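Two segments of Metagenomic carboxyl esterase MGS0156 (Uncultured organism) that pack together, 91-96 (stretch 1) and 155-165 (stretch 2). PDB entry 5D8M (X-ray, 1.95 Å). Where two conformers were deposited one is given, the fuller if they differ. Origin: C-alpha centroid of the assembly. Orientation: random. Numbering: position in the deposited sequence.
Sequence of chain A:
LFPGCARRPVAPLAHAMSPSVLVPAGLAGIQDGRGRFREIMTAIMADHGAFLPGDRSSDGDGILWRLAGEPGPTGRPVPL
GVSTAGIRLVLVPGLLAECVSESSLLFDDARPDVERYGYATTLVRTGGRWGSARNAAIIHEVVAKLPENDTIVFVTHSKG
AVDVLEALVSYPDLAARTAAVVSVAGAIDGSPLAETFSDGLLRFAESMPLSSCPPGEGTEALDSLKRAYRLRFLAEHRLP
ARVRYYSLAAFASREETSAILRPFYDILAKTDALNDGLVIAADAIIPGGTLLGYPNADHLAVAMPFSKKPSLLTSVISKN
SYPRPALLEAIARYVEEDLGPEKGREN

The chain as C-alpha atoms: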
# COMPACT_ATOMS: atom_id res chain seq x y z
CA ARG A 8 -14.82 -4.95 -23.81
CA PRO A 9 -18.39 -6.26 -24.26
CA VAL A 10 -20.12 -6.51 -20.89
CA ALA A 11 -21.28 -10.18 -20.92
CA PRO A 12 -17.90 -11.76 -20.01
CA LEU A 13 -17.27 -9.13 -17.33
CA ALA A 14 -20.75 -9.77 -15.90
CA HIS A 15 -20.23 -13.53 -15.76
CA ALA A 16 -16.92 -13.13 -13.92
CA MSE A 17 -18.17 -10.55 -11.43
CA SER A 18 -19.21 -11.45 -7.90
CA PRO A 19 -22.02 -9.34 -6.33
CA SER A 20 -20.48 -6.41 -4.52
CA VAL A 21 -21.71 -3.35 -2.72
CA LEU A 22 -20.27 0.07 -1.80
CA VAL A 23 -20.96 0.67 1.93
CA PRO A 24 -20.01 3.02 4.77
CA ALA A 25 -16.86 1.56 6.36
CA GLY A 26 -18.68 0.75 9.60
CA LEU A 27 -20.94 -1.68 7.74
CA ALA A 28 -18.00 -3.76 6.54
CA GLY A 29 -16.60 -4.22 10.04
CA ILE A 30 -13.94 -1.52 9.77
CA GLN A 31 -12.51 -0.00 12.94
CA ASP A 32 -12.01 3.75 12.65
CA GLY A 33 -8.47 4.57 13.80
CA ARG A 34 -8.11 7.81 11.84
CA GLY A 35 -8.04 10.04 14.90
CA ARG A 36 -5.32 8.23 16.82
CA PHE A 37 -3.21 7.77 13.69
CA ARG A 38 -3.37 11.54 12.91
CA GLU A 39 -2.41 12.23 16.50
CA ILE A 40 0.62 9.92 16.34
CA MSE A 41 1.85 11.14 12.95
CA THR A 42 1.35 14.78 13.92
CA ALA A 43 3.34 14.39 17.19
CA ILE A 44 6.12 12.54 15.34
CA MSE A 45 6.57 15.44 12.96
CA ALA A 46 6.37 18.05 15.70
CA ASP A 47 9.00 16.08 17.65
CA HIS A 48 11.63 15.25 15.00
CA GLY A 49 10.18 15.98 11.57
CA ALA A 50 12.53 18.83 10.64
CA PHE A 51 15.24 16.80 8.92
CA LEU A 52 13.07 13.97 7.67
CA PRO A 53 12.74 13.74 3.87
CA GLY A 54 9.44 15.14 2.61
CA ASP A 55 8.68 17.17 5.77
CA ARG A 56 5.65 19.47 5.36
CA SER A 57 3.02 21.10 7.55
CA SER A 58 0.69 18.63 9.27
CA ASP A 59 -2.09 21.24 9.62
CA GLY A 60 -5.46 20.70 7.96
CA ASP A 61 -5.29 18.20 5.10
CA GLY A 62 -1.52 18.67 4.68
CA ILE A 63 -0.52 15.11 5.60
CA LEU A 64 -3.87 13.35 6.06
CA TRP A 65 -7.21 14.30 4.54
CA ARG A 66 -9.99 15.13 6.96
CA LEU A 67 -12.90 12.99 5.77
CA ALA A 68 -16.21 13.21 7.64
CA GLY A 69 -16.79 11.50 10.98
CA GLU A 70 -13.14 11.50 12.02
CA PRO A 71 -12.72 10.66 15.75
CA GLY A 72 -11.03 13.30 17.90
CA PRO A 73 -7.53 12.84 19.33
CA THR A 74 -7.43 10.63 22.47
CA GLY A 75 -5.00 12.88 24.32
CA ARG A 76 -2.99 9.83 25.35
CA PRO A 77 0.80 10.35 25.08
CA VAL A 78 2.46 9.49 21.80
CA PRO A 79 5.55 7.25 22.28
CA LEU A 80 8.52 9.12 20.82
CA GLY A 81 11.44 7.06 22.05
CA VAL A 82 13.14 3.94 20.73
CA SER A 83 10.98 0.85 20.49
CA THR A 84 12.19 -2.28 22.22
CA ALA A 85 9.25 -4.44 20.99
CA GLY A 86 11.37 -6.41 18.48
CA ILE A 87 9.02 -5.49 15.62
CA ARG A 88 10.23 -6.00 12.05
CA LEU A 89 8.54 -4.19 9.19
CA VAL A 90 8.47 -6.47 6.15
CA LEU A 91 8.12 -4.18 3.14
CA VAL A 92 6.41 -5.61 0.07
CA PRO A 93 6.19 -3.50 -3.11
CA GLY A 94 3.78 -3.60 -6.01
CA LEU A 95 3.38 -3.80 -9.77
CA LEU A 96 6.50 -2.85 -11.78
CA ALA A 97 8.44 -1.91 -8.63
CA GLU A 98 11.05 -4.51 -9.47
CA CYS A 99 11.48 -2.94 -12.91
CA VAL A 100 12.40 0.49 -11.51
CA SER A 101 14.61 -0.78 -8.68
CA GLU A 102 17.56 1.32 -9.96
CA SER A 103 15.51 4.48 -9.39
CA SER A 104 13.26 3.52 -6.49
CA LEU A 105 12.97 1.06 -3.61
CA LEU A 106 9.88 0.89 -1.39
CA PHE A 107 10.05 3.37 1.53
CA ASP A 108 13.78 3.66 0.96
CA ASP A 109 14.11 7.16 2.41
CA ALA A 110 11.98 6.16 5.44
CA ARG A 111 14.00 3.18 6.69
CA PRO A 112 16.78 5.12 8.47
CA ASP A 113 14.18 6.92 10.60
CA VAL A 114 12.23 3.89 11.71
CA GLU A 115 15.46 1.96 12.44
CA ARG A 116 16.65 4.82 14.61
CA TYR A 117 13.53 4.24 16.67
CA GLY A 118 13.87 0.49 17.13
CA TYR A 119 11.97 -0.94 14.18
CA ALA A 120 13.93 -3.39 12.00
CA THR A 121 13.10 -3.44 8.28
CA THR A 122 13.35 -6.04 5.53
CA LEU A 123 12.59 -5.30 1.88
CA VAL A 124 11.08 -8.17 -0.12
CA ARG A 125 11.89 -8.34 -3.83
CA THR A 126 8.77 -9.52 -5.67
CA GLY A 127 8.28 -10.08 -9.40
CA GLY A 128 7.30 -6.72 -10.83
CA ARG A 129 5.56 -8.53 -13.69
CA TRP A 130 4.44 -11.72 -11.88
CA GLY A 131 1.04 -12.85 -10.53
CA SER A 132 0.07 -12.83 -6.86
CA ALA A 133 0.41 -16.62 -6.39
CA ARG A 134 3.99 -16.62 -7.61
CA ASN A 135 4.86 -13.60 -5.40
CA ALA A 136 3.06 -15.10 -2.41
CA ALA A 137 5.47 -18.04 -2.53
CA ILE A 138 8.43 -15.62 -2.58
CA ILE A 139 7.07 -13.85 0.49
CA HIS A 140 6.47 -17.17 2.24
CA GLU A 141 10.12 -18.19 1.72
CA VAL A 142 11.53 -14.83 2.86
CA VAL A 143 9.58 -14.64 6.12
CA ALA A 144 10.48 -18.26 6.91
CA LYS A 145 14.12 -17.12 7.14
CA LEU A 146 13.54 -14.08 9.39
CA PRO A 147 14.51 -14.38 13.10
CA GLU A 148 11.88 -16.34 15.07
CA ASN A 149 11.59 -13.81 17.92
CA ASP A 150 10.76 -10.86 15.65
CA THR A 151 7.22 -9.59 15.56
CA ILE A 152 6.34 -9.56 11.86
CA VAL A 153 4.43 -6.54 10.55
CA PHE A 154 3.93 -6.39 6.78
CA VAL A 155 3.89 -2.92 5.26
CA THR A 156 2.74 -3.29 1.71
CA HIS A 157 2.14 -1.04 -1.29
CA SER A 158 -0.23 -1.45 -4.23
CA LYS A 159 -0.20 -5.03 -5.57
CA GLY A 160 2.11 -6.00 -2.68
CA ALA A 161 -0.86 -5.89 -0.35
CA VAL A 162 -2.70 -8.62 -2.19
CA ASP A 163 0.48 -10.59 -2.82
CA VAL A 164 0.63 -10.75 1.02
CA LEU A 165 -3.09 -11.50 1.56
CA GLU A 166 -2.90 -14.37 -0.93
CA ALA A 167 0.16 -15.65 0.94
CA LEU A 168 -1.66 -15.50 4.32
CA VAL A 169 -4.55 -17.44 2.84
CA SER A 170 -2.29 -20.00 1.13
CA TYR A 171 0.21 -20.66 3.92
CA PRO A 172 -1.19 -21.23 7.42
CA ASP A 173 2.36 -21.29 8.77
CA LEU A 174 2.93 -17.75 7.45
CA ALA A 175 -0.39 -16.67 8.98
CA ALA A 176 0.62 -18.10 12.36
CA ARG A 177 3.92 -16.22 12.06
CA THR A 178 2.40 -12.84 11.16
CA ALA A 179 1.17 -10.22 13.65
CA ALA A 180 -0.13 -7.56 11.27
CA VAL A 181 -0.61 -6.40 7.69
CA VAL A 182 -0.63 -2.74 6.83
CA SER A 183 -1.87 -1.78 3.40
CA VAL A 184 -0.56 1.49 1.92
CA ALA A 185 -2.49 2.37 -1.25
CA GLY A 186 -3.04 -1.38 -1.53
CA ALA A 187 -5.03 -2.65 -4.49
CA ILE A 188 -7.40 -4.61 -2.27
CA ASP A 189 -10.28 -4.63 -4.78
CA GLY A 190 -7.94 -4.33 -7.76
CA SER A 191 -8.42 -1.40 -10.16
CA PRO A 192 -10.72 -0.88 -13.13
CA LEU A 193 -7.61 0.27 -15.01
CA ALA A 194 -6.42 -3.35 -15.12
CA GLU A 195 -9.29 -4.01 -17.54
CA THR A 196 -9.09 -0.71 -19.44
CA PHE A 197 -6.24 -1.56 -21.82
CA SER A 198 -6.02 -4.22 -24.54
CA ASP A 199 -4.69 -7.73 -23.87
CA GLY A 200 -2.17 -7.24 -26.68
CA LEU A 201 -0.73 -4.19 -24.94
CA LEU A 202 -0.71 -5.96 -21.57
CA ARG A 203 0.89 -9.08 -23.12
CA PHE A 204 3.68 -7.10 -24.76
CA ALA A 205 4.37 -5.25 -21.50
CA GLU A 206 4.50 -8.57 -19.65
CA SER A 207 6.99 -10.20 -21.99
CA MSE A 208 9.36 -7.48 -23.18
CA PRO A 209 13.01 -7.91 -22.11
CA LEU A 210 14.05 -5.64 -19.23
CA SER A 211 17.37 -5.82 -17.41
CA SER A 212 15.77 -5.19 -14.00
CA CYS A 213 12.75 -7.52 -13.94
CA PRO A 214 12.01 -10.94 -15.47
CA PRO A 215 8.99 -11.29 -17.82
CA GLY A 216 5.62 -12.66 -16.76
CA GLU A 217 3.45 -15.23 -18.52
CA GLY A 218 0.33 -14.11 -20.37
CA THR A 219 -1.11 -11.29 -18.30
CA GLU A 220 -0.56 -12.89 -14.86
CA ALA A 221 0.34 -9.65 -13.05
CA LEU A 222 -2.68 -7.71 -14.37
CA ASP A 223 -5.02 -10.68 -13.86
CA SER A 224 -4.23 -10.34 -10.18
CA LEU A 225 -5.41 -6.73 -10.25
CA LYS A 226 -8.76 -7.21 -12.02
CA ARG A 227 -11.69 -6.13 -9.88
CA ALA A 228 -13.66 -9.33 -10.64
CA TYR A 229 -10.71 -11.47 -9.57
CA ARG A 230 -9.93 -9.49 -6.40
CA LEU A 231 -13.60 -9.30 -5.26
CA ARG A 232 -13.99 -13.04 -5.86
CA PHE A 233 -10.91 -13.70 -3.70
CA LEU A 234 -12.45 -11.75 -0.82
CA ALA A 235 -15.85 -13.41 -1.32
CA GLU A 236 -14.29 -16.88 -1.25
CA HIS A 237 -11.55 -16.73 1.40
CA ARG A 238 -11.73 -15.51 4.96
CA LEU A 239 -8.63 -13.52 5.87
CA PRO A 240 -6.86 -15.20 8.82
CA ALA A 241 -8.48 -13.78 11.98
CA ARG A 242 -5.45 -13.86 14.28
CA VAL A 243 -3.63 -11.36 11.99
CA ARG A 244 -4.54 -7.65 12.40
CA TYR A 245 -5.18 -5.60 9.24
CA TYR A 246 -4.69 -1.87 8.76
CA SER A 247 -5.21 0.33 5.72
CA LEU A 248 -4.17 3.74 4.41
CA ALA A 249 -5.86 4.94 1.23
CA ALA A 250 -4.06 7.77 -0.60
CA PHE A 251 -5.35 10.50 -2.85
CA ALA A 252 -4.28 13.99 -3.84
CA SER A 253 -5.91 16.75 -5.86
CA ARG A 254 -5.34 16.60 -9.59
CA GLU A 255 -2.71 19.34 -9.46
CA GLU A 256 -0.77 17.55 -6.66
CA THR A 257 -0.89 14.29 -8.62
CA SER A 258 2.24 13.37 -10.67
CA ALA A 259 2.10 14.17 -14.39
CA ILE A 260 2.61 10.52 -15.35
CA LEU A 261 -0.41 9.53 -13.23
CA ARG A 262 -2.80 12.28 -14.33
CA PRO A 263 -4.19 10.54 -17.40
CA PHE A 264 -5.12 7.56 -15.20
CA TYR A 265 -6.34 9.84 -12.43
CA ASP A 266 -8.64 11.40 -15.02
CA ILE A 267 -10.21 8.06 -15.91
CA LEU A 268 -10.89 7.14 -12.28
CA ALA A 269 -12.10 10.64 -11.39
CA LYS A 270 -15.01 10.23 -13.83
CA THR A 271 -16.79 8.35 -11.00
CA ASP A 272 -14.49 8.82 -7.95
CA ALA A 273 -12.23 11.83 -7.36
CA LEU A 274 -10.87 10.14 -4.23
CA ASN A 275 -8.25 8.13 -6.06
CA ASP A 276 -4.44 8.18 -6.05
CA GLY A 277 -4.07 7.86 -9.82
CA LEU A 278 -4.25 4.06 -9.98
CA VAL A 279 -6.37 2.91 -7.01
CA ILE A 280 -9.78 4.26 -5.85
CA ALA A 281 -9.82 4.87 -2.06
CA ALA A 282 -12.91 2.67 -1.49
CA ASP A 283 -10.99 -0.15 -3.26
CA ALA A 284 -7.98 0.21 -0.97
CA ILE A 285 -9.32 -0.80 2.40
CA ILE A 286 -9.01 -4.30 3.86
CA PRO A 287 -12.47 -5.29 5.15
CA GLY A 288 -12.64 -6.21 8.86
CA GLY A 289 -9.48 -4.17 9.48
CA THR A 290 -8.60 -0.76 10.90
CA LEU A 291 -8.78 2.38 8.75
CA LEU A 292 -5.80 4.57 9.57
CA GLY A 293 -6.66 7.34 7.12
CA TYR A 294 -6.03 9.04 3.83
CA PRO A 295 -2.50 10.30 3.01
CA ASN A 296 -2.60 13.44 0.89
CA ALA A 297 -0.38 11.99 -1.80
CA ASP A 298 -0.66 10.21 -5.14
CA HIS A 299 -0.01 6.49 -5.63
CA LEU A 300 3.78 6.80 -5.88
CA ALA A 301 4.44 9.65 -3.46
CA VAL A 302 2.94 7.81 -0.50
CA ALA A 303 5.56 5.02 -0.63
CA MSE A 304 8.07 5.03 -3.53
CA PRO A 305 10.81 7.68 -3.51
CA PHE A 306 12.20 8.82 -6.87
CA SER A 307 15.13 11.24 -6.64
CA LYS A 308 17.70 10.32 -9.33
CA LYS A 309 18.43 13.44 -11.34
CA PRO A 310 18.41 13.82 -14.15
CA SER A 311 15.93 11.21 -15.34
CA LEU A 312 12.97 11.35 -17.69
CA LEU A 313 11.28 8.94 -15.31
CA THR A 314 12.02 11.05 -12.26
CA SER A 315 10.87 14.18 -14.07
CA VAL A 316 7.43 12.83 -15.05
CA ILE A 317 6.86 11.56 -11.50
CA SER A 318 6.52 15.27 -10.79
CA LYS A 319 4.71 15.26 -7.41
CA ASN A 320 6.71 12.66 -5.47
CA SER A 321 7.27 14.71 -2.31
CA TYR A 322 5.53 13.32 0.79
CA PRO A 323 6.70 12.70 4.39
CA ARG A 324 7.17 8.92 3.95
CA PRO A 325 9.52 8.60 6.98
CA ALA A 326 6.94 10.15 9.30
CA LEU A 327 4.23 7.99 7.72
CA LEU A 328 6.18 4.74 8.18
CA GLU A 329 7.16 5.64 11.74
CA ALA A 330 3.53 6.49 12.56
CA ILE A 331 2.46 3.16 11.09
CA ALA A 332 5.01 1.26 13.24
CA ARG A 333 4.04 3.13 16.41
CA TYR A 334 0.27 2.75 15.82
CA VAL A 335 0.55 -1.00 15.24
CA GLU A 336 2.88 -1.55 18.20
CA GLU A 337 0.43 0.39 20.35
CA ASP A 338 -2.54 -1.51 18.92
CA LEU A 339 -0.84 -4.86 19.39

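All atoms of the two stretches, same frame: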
# COMPACT_ATOMS: atom_id res chain seq x y z
N LEU A 91 8.57 -5.06 4.20
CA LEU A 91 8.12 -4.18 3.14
C LEU A 91 7.91 -4.96 1.85
O LEU A 91 8.81 -5.60 1.38
CB LEU A 91 9.13 -3.06 2.92
CG LEU A 91 9.62 -2.32 4.15
CD1 LEU A 91 10.82 -1.37 3.83
CD2 LEU A 91 8.46 -1.54 4.75
N VAL A 92 6.71 -4.90 1.29
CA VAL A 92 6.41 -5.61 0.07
C VAL A 92 5.87 -4.64 -0.96
O VAL A 92 4.78 -4.08 -0.78
CB VAL A 92 5.37 -6.73 0.31
CG1 VAL A 92 5.14 -7.51 -0.97
CG2 VAL A 92 5.82 -7.64 1.46
N PRO A 93 6.61 -4.46 -2.08
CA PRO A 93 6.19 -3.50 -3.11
C PRO A 93 5.20 -4.06 -4.10
O PRO A 93 4.83 -5.23 -4.01
CB PRO A 93 7.51 -3.17 -3.82
CG PRO A 93 8.24 -4.44 -3.77
CD PRO A 93 7.93 -5.04 -2.39
N GLY A 94 4.82 -3.24 -5.07
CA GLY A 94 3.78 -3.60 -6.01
C GLY A 94 4.19 -3.80 -7.46
O GLY A 94 5.32 -4.15 -7.77
N LEU A 95 3.22 -3.58 -8.35
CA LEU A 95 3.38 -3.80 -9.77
C LEU A 95 4.50 -2.92 -10.35
O LEU A 95 4.52 -1.72 -10.11
CB LEU A 95 2.05 -3.50 -10.50
CG LEU A 95 1.94 -3.90 -11.97
CD1 LEU A 95 1.93 -5.41 -12.07
CD2 LEU A 95 0.66 -3.32 -12.57
N LEU A 96 5.41 -3.54 -11.09
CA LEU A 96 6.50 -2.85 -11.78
C LEU A 96 7.58 -2.29 -10.85
O LEU A 96 8.54 -1.70 -11.33
CB LEU A 96 5.95 -1.71 -12.66
CG LEU A 96 5.14 -2.14 -13.87
CD1 LEU A 96 4.82 -0.94 -14.76
CD2 LEU A 96 5.89 -3.20 -14.67
N VAL A 155 4.29 -4.22 5.76
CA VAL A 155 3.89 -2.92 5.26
C VAL A 155 3.99 -2.99 3.76
O VAL A 155 5.08 -3.20 3.21
CB VAL A 155 4.77 -1.79 5.81
CG1 VAL A 155 4.28 -0.45 5.27
CG2 VAL A 155 4.73 -1.79 7.35
N THR A 156 2.84 -2.90 3.10
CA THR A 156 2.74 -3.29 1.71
C THR A 156 2.26 -2.11 0.89
O THR A 156 1.61 -1.21 1.43
CB THR A 156 1.75 -4.49 1.55
OG1 THR A 156 0.41 -4.10 1.92
CG2 THR A 156 2.13 -5.64 2.47
N HIS A 157 2.57 -2.11 -0.41
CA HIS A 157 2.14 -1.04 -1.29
C HIS A 157 1.51 -1.65 -2.55
O HIS A 157 2.05 -2.62 -3.11
CB HIS A 157 3.34 -0.13 -1.66
CG HIS A 157 3.00 0.98 -2.61
ND1 HIS A 157 3.62 1.12 -3.84
CD2 HIS A 157 2.14 2.02 -2.51
CE1 HIS A 157 3.16 2.20 -4.44
NE2 HIS A 157 2.26 2.76 -3.66
N SER A 158 0.38 -1.09 -2.96
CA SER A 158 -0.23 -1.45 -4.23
C SER A 158 -0.52 -2.96 -4.33
O SER A 158 -1.15 -3.56 -3.46
CB SER A 158 0.70 -1.01 -5.35
OG SER A 158 0.08 -1.11 -6.62
N LYS A 159 -0.01 -3.58 -5.38
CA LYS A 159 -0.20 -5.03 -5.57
C LYS A 159 0.45 -5.87 -4.44
O LYS A 159 0.07 -7.02 -4.20
CB LYS A 159 0.34 -5.46 -6.94
CG LYS A 159 0.08 -6.94 -7.27
CD LYS A 159 0.41 -7.27 -8.73
CE LYS A 159 0.59 -8.78 -8.92
NZ LYS A 159 1.84 -9.26 -8.19
N GLY A 160 1.44 -5.29 -3.77
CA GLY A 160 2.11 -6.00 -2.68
C GLY A 160 1.15 -6.41 -1.58
O GLY A 160 1.33 -7.45 -0.92
N ALA A 161 0.13 -5.59 -1.37
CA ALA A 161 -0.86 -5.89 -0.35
C ALA A 161 -1.59 -7.18 -0.64
O ALA A 161 -1.85 -7.96 0.26
CB ALA A 161 -1.86 -4.72 -0.22
N VAL A 162 -1.93 -7.42 -1.90
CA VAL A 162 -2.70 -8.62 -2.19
C VAL A 162 -1.80 -9.80 -2.46
O VAL A 162 -2.22 -10.92 -2.24
CB VAL A 162 -3.69 -8.39 -3.34
CG1 VAL A 162 -4.72 -7.34 -2.90
CG2 VAL A 162 -2.98 -7.92 -4.59
N ASP A 163 -0.55 -9.55 -2.87
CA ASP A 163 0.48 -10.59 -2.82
C ASP A 163 0.53 -11.17 -1.38
O ASP A 163 0.53 -12.38 -1.19
CB ASP A 163 1.87 -10.04 -3.21
CG ASP A 163 2.01 -9.70 -4.71
OD1 ASP A 163 1.12 -10.04 -5.54
OD2 ASP A 163 3.06 -9.09 -5.05
N VAL A 164 0.54 -10.30 -0.37
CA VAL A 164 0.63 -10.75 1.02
C VAL A 164 -0.66 -11.43 1.49
O VAL A 164 -0.61 -12.49 2.12
CB VAL A 164 1.00 -9.58 1.98
CG1 VAL A 164 0.81 -9.96 3.44
CG2 VAL A 164 2.46 -9.15 1.76
N LEU A 165 -1.83 -10.86 1.16
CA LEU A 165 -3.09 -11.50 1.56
C LEU A 165 -3.22 -12.90 0.94
O LEU A 165 -3.68 -13.83 1.60
CB LEU A 165 -4.30 -10.63 1.14
CG LEU A 165 -4.47 -9.29 1.88
CD1 LEU A 165 -5.81 -8.59 1.54
CD2 LEU A 165 -4.29 -9.46 3.41
O HOH W 1 4.49 -7.12 -5.81
O HOH W 2 5.57 -0.42 -4.86

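In parallel sheets a residue on one strand often bonds through both its N-H and its C=O to the two residues flanking its partner, and the pairing of 91-96 with 155-165 illustrates this well. Val92 N donates to Val155 O at 3.0 Å, and His157 N returns a bond of 3.0 Å to Val92 O, so Val92 spans Thr156 with both of its peptide groups. The same carbonyls also accept CA-H contacts, from Leu91 CA to Val155 O (3.2 Å) and from Thr156 CA to Val92 O (3.3 Å).

Beyond Val92 the direct ladder gives way to water. One water donates to Pro93 O and to Asp163 OD2, each at 2.6 Å, tying the loop to the helix that follows the second strand. Another accepts from Gly94 N at 2.9 Å and lies 2.7 Å from His157 ND1, also within hydrogen-bonding geometry. Pro93 follows the last paired residue, its ring turned away from the second stretch. Within the second stretch, Lys159 NZ forms a salt bridge with Asp163 OD1 (2.9 Å), one helical turn along, holding the acidic side chain that receives the first water.

Packing follows the alternation of the strands. Leu91 and Val155 share one face, where Leu91 CD2 meets Val155 CB at 3.8 Å. Val92 and Thr156 point to the other, and there Val92, the residue most covered by its partner stretch, reaches the helix: its CG2 lies 3.7 Å from Val164 CG2 and its CG1 3.8 Å from Gly160 CA. Compact branched side chains suit this buried layer.

Two glycines lie where there is no room for a side chain. An ideal CB on Gly160 would lie 2.3 Å from Val92 O; one on Gly94 would lie 2.6 Å from Ser158 CB. At the margin, partly exposed Leu95 rests its CD1 4.1 Å from Lys159 CD, using the aliphatic part of the lysine.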